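Local coordinates for protein membrane-anchored mycosin mycp1 (Mycobacterium thermoresistibile, PDB 4HVL) that probably cleaves protein substrates as a membrane-anchored, subtilisin-like serine protease that serves as an essential component of the type VII (ESX-1) secretion system, at residues P83-F87 and R164-H168; M95-D99 and R132-A137; L321-I325 and V337-I341; N208-I212 and P334-I338. All coordinates share one frame. Numbering follows the deposited sequence.

Contact 1 (P83-F87 and R164-H168); sequences PGGDF and RAIVH. With ZN (zinc ion), chain C.
One histidine, H168, faces a zinc ion with one ring nitrogen and a strand carbonyl with the other. Its ND1 binds the zinc at 2.1 Å, a site completed in part by D15, while its NE2 donates a weak hydrogen bond to G84 O at 2.6 Å (N-H...O angle 119°). Segment 164-168 is regular helix, with H168 N bonded to R164 O at 2.8 Å. H168 reaches across with chi1 t and chi2 75°, so that the edge of its ring meets the carbonyl. G85, at phi/psi 108/160, lies in a region suited to a residue without CB; a CB there would come within 3.0 Å of H168 NE2. F87, just past the strand end at -115/14 and with chi1 m, points its ring at the helix: A165 CB stands over one face, 3.6 Å from the ring centroid and 9° off the normal, a CH-pi contact. H168 CB lies at the ring edge, 4.0 Å from F87 CZ. R164 NH1 comes within 3.7 Å of F87 CD2, but its hydrogen bonds go to E16 O and G18 O. The nearest CA pairs are F87-A165 (7.2 Å) and G84-H168 (8.1 Å). The contact sets helix 154-171 against edge strand 82-86 of the parallel subtilase sheet, with L131 of adjacent strand 127-132 touching F87 and H168, and helix 194-206 packing against I166 and V167.

Contact 2 (M95-D99 and R132-A137); sequences MSDCD and RHTSAA. With ZN (zinc ion), chain B.
D99 clasps the opposite loop with both carboxylate oxygens: S135 OG donates to D99 OD1 at 2.6 Å and the backbone N of A136 to D99 OD2 at 2.7 Å (150°). The m rotamer of D99, with chi2 59°, presents both oxygens to these donors. In this subtilisin fold the two loops, neither with regular structure beyond R132 at a strand end, follow strands 82-86 and 127-132 of the central sheet. Each holds a side-chain turn: an Asx turn, D99 N to D97 OD1 at 2.9 Å, and an ST turn, A137 N to S135 OG at 2.9 Å. D97 OD2 accepts from the backbone N of H101, a predicted charge-relay residue, so the turn lies just before the probable active site. Two waters bridge the loops: one joins S96 OG (2.6 Å) to R132 NH1 (2.8 Å), the other joins C98 N (2.8 Å), D99 OD1 (2.7 Å) and R132 NH1 (3.2 Å). R132, with chi1 to chi3 t, t, p, reaches both waters and also forms a salt bridge to D86 through NH2. Nearest CA pairs are D99-S135 at 6.3 Å and C98-A137 at 6.6 Å. H133 ND1 and T134 OG1, each 2.1 Å from a zinc ion, bind it together with E181. On the packing side, C98, disulfide-bonded to C29, brings its SG to 3.5 Å from A137 CB.

Contact 3 (L321-I325 and V337-I341); sequences LAALI and VINRI
Two helices of the subtilisin fold, 311-328 and 334-343, joined by a short connection, cross here steeply and through aliphatic side chains. The local axes of 321-325 and 337-341 approach to 10.2 Å with 115° between their N-to-C directions (signed crossing angle 115°). Both segments are regular helix, phi/psi near -60/-45, with intrahelical bonds I325 N to L321 O (2.9 Å) and I341 N to V337 O (3.0 Å); no hydrogen bond passes between them. The nearest CA pair is A322-V337 at 6.6 Å, a close approach at a small residue. The apolar contacts come from one face of each helix: L321 and A322 with I325 one turn on, against V337 and I341, also one turn apart. A322 CB touches both partners, V337 CG1 at 4.1 Å and I341 CD1 at 4.2 Å. I325, chi1 m and chi2 t, buries the largest area, its CG2 lying 4.0 Å from V337 CG1. L321 (t, p) brings CD2 to 4.2 Å from I341 CG1. Among polar groups, R340 NE and NH2 bond A366 O and W369 O, near the end of the modelled chain. Around this interface, helix 363-368 packs on L321 and I325, while V210 of strand 210-214 touches A322 and V337. The tightest contact across the pair is I325 CD1 to I341 CG1, 3.4 Å, with I341 also in the m, t rotamer.

Contact 4 (N208-I212 and P334-I338); sequences NAVVI and PAQVI
P334, V210 and I338 carry most of this contact between strand 210-214 and the first turn of helix 334-343. P334 (-60/-37) packs its CA 4.8 Å from that of V210, the closest CA pair. The strand is extended, from -86/129 at V210 to -116/134 at I212. V210 (chi1 t) places CG2 3.7 and 3.8 Å from P334 CA and CB and 3.9 Å from V337 CB, while its CG1 comes to 3.2 Å from I338 CD1. I338, with chi1 -92° and chi2 p, bends its end back to the strand, its CD1 also 4.1 Å from I212 CD1. In the loop just before the strand, N208, left-handed at 64/37, sets OD1 3.4 Å from P334 CD, and A209 O is 3.6 Å from P334 CB. The axes of 210-212 and 334-338 approach to 8.5 Å at 45°, so the helix lies obliquely on the parallel subtilase sheet. With no hydrogen bond across the pair and A209 O buried without a partner, cohesion rests on aliphatic contact.

How the contacts relate
Along the chain, contact 2 is nested inside the loop closed by contact 1; contact 4 then opens at 208-212 and contact 3 at 321-325, both ending on helix 334-343. Contacts 1 and 2, centres about 13 Å apart, touch through the D86-R132 salt bridge and F87 N to R132 O (2.6 Å), a probable hydrogen bond, close to two of the zinc sites. Contacts 3 and 4, centres about 7 Å apart, share V337 and I338, and A322 meets V210. Contact 2 lies across the chain's centre from them, about 28 and 26 Å between centres. Contacts 1 and 4, centres about 19 Å apart, reach the same parallel sheet, which connects the zinc-binding side chains with helix 334-343.

Contact 1 (P83-F87 and R164-H168)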
# COMPACT_ATOMS: atom_id res chain seq x y z
N PRO A 83 -5.89 -1.27 -17.27
CA PRO A 83 -5.11 -0.04 -17.27
C PRO A 83 -5.70 1.04 -16.34
O PRO A 83 -6.88 1.36 -16.42
CB PRO A 83 -5.14 0.44 -18.74
CG PRO A 83 -5.90 -0.61 -19.53
CD PRO A 83 -6.30 -1.72 -18.62
N GLY A 84 -4.88 1.56 -15.43
CA GLY A 84 -5.31 2.66 -14.58
C GLY A 84 -4.49 3.93 -14.78
O GLY A 84 -4.73 4.93 -14.13
N GLY A 85 -3.52 3.88 -15.69
CA GLY A 85 -2.64 5.02 -15.94
C GLY A 85 -1.21 4.87 -15.43
O GLY A 85 -0.91 4.04 -14.55
N ASP A 86 -0.34 5.69 -16.01
CA ASP A 86 1.09 5.69 -15.74
C ASP A 86 1.52 7.08 -15.33
O ASP A 86 1.26 8.06 -16.04
CB ASP A 86 1.82 5.26 -17.01
CG ASP A 86 3.16 4.64 -16.74
OD1 ASP A 86 3.87 5.03 -15.80
OD2 ASP A 86 3.55 3.76 -17.53
N PHE A 87 2.19 7.16 -14.18
CA PHE A 87 2.73 8.41 -13.65
C PHE A 87 4.25 8.38 -13.61
O PHE A 87 4.86 9.23 -13.01
CB PHE A 87 2.11 8.65 -12.27
CG PHE A 87 0.61 8.82 -12.32
CD1 PHE A 87 -0.21 7.75 -12.57
CD2 PHE A 87 0.04 10.06 -12.18
CE1 PHE A 87 -1.58 7.91 -12.67
CE2 PHE A 87 -1.34 10.23 -12.26
CZ PHE A 87 -2.14 9.15 -12.50
N ARG A 164 -2.12 13.51 -7.97
CA ARG A 164 -2.91 13.34 -9.19
C ARG A 164 -3.36 11.88 -9.39
O ARG A 164 -4.47 11.61 -9.88
CB ARG A 164 -2.12 13.81 -10.42
CG ARG A 164 -1.89 15.31 -10.47
CD ARG A 164 -1.26 15.79 -11.78
NE ARG A 164 0.20 15.59 -11.80
CZ ARG A 164 0.85 14.60 -12.43
NH1 ARG A 164 0.22 13.66 -13.11
NH2 ARG A 164 2.18 14.55 -12.35
N ALA A 165 -2.49 10.93 -9.04
CA ALA A 165 -2.83 9.53 -9.19
C ALA A 165 -4.01 9.13 -8.29
O ALA A 165 -4.82 8.27 -8.68
CB ALA A 165 -1.62 8.64 -8.89
N ILE A 166 -4.11 9.74 -7.12
CA ILE A 166 -5.22 9.45 -6.21
C ILE A 166 -6.51 10.03 -6.80
O ILE A 166 -7.54 9.34 -6.83
CB ILE A 166 -4.94 9.99 -4.78
CG1 ILE A 166 -3.78 9.22 -4.14
CG2 ILE A 166 -6.15 9.84 -3.89
CD1 ILE A 166 -3.11 9.93 -2.98
N VAL A 167 -6.45 11.26 -7.33
CA VAL A 167 -7.61 11.86 -8.01
C VAL A 167 -8.06 10.95 -9.16
O VAL A 167 -9.25 10.57 -9.27
CB VAL A 167 -7.32 13.31 -8.52
CG1 VAL A 167 -8.44 13.83 -9.40
CG2 VAL A 167 -7.15 14.26 -7.34
N HIS A 168 -7.10 10.61 -10.03
CA HIS A 168 -7.38 9.76 -11.16
C HIS A 168 -7.95 8.37 -10.74
O HIS A 168 -8.94 7.91 -11.31
CB HIS A 168 -6.12 9.62 -12.00
CG HIS A 168 -6.25 8.71 -13.17
ND1 HIS A 168 -6.93 9.05 -14.32
CD2 HIS A 168 -5.73 7.48 -13.40
CE1 HIS A 168 -6.84 8.06 -15.19
NE2 HIS A 168 -6.12 7.09 -14.66
ZN ZN C . -8.09 10.74 -14.90

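Contact 2 (M95-D99 and R132-A137)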
# COMPACT_ATOMS: atom_id res chain seq x y z
N MET A 95 0.04 -0.92 -17.25
CA MET A 95 0.07 -2.35 -17.53
C MET A 95 1.46 -2.87 -17.89
O MET A 95 1.58 -3.89 -18.57
CB MET A 95 -0.91 -2.70 -18.65
CG MET A 95 -2.37 -2.48 -18.31
SD MET A 95 -2.93 -3.31 -16.81
CE MET A 95 -2.58 -5.03 -17.19
N SER A 96 2.48 -2.19 -17.38
CA SER A 96 3.86 -2.64 -17.49
C SER A 96 4.54 -2.53 -16.13
O SER A 96 4.69 -1.43 -15.58
CB SER A 96 4.61 -1.76 -18.50
OG SER A 96 5.93 -2.25 -18.69
N ASP A 97 4.93 -3.68 -15.58
CA ASP A 97 5.64 -3.75 -14.31
C ASP A 97 7.10 -4.02 -14.66
O ASP A 97 7.41 -5.07 -15.18
CB ASP A 97 5.11 -4.88 -13.43
CG ASP A 97 5.76 -4.92 -12.08
OD1 ASP A 97 6.56 -3.98 -11.77
OD2 ASP A 97 5.40 -5.85 -11.30
N CYS A 98 7.98 -3.07 -14.35
CA CYS A 98 9.41 -3.21 -14.60
C CYS A 98 10.16 -3.57 -13.29
O CYS A 98 11.35 -3.78 -13.32
CB CYS A 98 9.94 -1.89 -15.21
SG CYS A 98 11.46 -2.00 -16.17
N ASP A 99 9.44 -3.70 -12.18
CA ASP A 99 10.06 -3.81 -10.86
C ASP A 99 9.74 -5.10 -10.13
O ASP A 99 10.10 -5.25 -8.98
CB ASP A 99 9.60 -2.64 -9.98
CG ASP A 99 10.07 -1.29 -10.49
OD1 ASP A 99 9.75 -0.92 -11.63
OD2 ASP A 99 10.79 -0.62 -9.75
N ARG A 132 0.67 2.96 -12.32
CA ARG A 132 2.08 2.97 -12.04
C ARG A 132 2.47 4.38 -11.56
O ARG A 132 2.37 5.35 -12.30
CB ARG A 132 2.94 2.52 -13.22
CG ARG A 132 4.43 2.71 -12.93
CD ARG A 132 5.34 1.88 -13.79
NE ARG A 132 5.35 2.36 -15.17
CZ ARG A 132 6.18 1.93 -16.11
NH1 ARG A 132 7.08 1.01 -15.82
NH2 ARG A 132 6.09 2.40 -17.34
N HIS A 133 2.93 4.45 -10.32
CA HIS A 133 3.43 5.68 -9.73
C HIS A 133 4.95 5.65 -9.47
O HIS A 133 5.57 6.72 -9.46
CB HIS A 133 2.68 6.01 -8.44
CG HIS A 133 3.23 7.21 -7.74
ND1 HIS A 133 4.13 7.11 -6.71
CD2 HIS A 133 3.12 8.53 -8.01
CE1 HIS A 133 4.51 8.31 -6.33
NE2 HIS A 133 3.90 9.19 -7.11
N THR A 134 5.55 4.47 -9.29
CA THR A 134 6.98 4.34 -8.99
C THR A 134 7.65 3.29 -9.86
O THR A 134 7.01 2.30 -10.21
CB THR A 134 7.22 3.93 -7.51
OG1 THR A 134 6.97 5.06 -6.68
CG2 THR A 134 8.65 3.50 -7.23
N SER A 135 8.93 3.52 -10.20
CA SER A 135 9.82 2.47 -10.72
C SER A 135 11.28 2.78 -10.47
O SER A 135 11.77 3.84 -10.89
CB SER A 135 9.65 2.23 -12.22
OG SER A 135 10.65 1.31 -12.69
N ALA A 136 11.99 1.82 -9.88
CA ALA A 136 13.42 1.89 -9.73
C ALA A 136 14.19 1.78 -11.07
O ALA A 136 15.38 1.99 -11.11
CB ALA A 136 13.89 0.81 -8.76
N ALA A 137 13.50 1.42 -12.16
CA ALA A 137 14.15 1.27 -13.47
C ALA A 137 14.27 2.60 -14.25
O ALA A 137 14.97 2.66 -15.26
CB ALA A 137 13.37 0.26 -14.31
ZN ZN B . 5.11 5.47 -5.74
O HOH W 1 7.76 -0.54 -18.05
O HOH W 2 7.58 -0.61 -13.14

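Contact 3 (L321-I325 and V337-I341)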
# COMPACT_ATOMS: atom_id res chain seq x y z
N LEU A 321 -9.14 -7.24 2.25
CA LEU A 321 -10.16 -7.33 3.29
C LEU A 321 -11.22 -6.26 3.13
O LEU A 321 -12.39 -6.55 3.28
CB LEU A 321 -9.55 -7.22 4.68
CG LEU A 321 -10.59 -7.31 5.80
CD1 LEU A 321 -11.52 -8.50 5.60
CD2 LEU A 321 -9.83 -7.45 7.11
N ALA A 322 -10.81 -5.04 2.81
CA ALA A 322 -11.77 -3.97 2.60
C ALA A 322 -12.73 -4.35 1.49
O ALA A 322 -13.95 -4.16 1.61
CB ALA A 322 -11.05 -2.66 2.29
N ALA A 323 -12.18 -4.93 0.42
CA ALA A 323 -12.98 -5.40 -0.70
C ALA A 323 -13.98 -6.48 -0.29
O ALA A 323 -15.13 -6.50 -0.73
CB ALA A 323 -12.06 -5.92 -1.80
N LEU A 324 -13.54 -7.42 0.52
CA LEU A 324 -14.43 -8.46 1.03
C LEU A 324 -15.58 -7.82 1.85
O LEU A 324 -16.74 -8.20 1.70
CB LEU A 324 -13.64 -9.43 1.93
CG LEU A 324 -12.54 -10.28 1.29
CD1 LEU A 324 -12.04 -11.31 2.28
CD2 LEU A 324 -13.07 -10.97 0.05
N ILE A 325 -15.22 -6.87 2.72
CA ILE A 325 -16.17 -6.17 3.57
C ILE A 325 -17.22 -5.41 2.75
O ILE A 325 -18.43 -5.54 3.01
CB ILE A 325 -15.45 -5.24 4.58
CG1 ILE A 325 -14.77 -6.07 5.67
CG2 ILE A 325 -16.44 -4.29 5.24
CD1 ILE A 325 -13.68 -5.36 6.46
N VAL A 337 -16.07 1.00 7.05
CA VAL A 337 -15.26 -0.14 6.62
C VAL A 337 -13.98 -0.22 7.44
O VAL A 337 -13.68 -1.23 8.06
CB VAL A 337 -14.93 -0.10 5.12
CG1 VAL A 337 -13.98 -1.24 4.74
CG2 VAL A 337 -16.20 -0.20 4.27
N ILE A 338 -13.26 0.88 7.45
CA ILE A 338 -12.02 1.01 8.18
C ILE A 338 -12.20 0.74 9.65
O ILE A 338 -11.38 0.06 10.25
CB ILE A 338 -11.46 2.46 8.01
CG1 ILE A 338 -10.51 2.52 6.84
CG2 ILE A 338 -10.66 2.92 9.22
CD1 ILE A 338 -11.01 1.89 5.59
N ASN A 339 -13.25 1.30 10.24
CA ASN A 339 -13.46 1.16 11.68
C ASN A 339 -13.75 -0.30 12.04
O ASN A 339 -13.34 -0.78 13.09
CB ASN A 339 -14.58 2.09 12.18
CG ASN A 339 -14.15 3.56 12.26
OD1 ASN A 339 -12.96 3.89 12.32
ND2 ASN A 339 -15.12 4.43 12.26
N ARG A 340 -14.41 -1.00 11.12
CA ARG A 340 -14.68 -2.41 11.28
C ARG A 340 -13.38 -3.22 11.25
O ARG A 340 -13.18 -4.14 12.06
CB ARG A 340 -15.64 -2.88 10.19
CG ARG A 340 -16.05 -4.34 10.28
CD ARG A 340 -16.74 -4.60 11.62
NE ARG A 340 -17.15 -5.98 11.75
CZ ARG A 340 -17.76 -6.50 12.82
NH1 ARG A 340 -18.03 -5.74 13.87
NH2 ARG A 340 -18.09 -7.79 12.83
N ILE A 341 -12.49 -2.87 10.31
CA ILE A 341 -11.20 -3.54 10.22
C ILE A 341 -10.41 -3.36 11.52
O ILE A 341 -9.90 -4.34 12.06
CB ILE A 341 -10.38 -3.06 9.01
CG1 ILE A 341 -11.06 -3.51 7.71
CG2 ILE A 341 -8.95 -3.59 9.07
CD1 ILE A 341 -10.56 -2.80 6.47

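Contact 4 (N208-I212 and P334-I338)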
# COMPACT_ATOMS: atom_id res chain seq x y z
N ASN A 208 -16.48 8.10 -2.46
CA ASN A 208 -16.90 6.88 -1.73
C ASN A 208 -15.87 5.74 -1.76
O ASN A 208 -16.24 4.55 -1.85
CB ASN A 208 -18.26 6.39 -2.28
CG ASN A 208 -18.80 5.17 -1.53
OD1 ASN A 208 -18.82 5.15 -0.30
ND2 ASN A 208 -19.24 4.13 -2.29
N ALA A 209 -14.58 6.07 -1.69
CA ALA A 209 -13.53 5.07 -1.76
C ALA A 209 -12.81 4.91 -0.44
O ALA A 209 -12.56 5.88 0.29
CB ALA A 209 -12.52 5.39 -2.85
N VAL A 210 -12.47 3.68 -0.14
CA VAL A 210 -11.68 3.35 1.04
C VAL A 210 -10.25 3.49 0.58
O VAL A 210 -9.91 2.92 -0.46
CB VAL A 210 -11.90 1.90 1.47
CG1 VAL A 210 -10.78 1.45 2.41
CG2 VAL A 210 -13.26 1.76 2.12
N VAL A 211 -9.42 4.23 1.31
CA VAL A 211 -8.01 4.36 0.96
C VAL A 211 -7.13 3.68 1.99
O VAL A 211 -7.20 3.99 3.14
CB VAL A 211 -7.57 5.84 0.81
CG1 VAL A 211 -6.13 5.90 0.34
CG2 VAL A 211 -8.46 6.56 -0.20
N ILE A 212 -6.27 2.78 1.53
CA ILE A 212 -5.35 2.03 2.39
C ILE A 212 -3.92 2.43 2.00
O ILE A 212 -3.59 2.48 0.82
CB ILE A 212 -5.51 0.52 2.22
CG1 ILE A 212 -6.96 0.06 2.41
CG2 ILE A 212 -4.59 -0.22 3.16
CD1 ILE A 212 -7.61 0.37 3.76
N PRO A 334 -16.90 4.39 3.75
CA PRO A 334 -15.49 4.07 3.95
C PRO A 334 -15.04 4.19 5.42
O PRO A 334 -14.24 3.37 5.88
CB PRO A 334 -14.79 5.10 3.07
CG PRO A 334 -15.79 5.41 2.01
CD PRO A 334 -17.11 5.36 2.65
N ALA A 335 -15.56 5.17 6.16
CA ALA A 335 -15.22 5.28 7.59
C ALA A 335 -15.63 4.01 8.34
O ALA A 335 -14.89 3.51 9.18
CB ALA A 335 -15.88 6.50 8.24
N GLN A 336 -16.81 3.49 8.05
CA GLN A 336 -17.31 2.31 8.73
C GLN A 336 -16.52 1.06 8.31
O GLN A 336 -16.32 0.16 9.12
CB GLN A 336 -18.80 2.12 8.45
CG GLN A 336 -19.70 3.17 9.10
CD GLN A 336 -21.13 3.10 8.58
OE1 GLN A 336 -21.37 2.98 7.37
NE2 GLN A 336 -22.07 3.15 9.49
N VAL A 337 -16.07 1.00 7.05
CA VAL A 337 -15.26 -0.14 6.62
C VAL A 337 -13.98 -0.22 7.44
O VAL A 337 -13.68 -1.23 8.06
CB VAL A 337 -14.93 -0.10 5.12
CG1 VAL A 337 -13.98 -1.24 4.74
CG2 VAL A 337 -16.20 -0.20 4.27
N ILE A 338 -13.26 0.88 7.45
CA ILE A 338 -12.02 1.01 8.18
C ILE A 338 -12.20 0.74 9.65
O ILE A 338 -11.38 0.06 10.25
CB ILE A 338 -11.46 2.46 8.01
CG1 ILE A 338 -10.51 2.52 6.84
CG2 ILE A 338 -10.66 2.92 9.22
CD1 ILE A 338 -11.01 1.89 5.59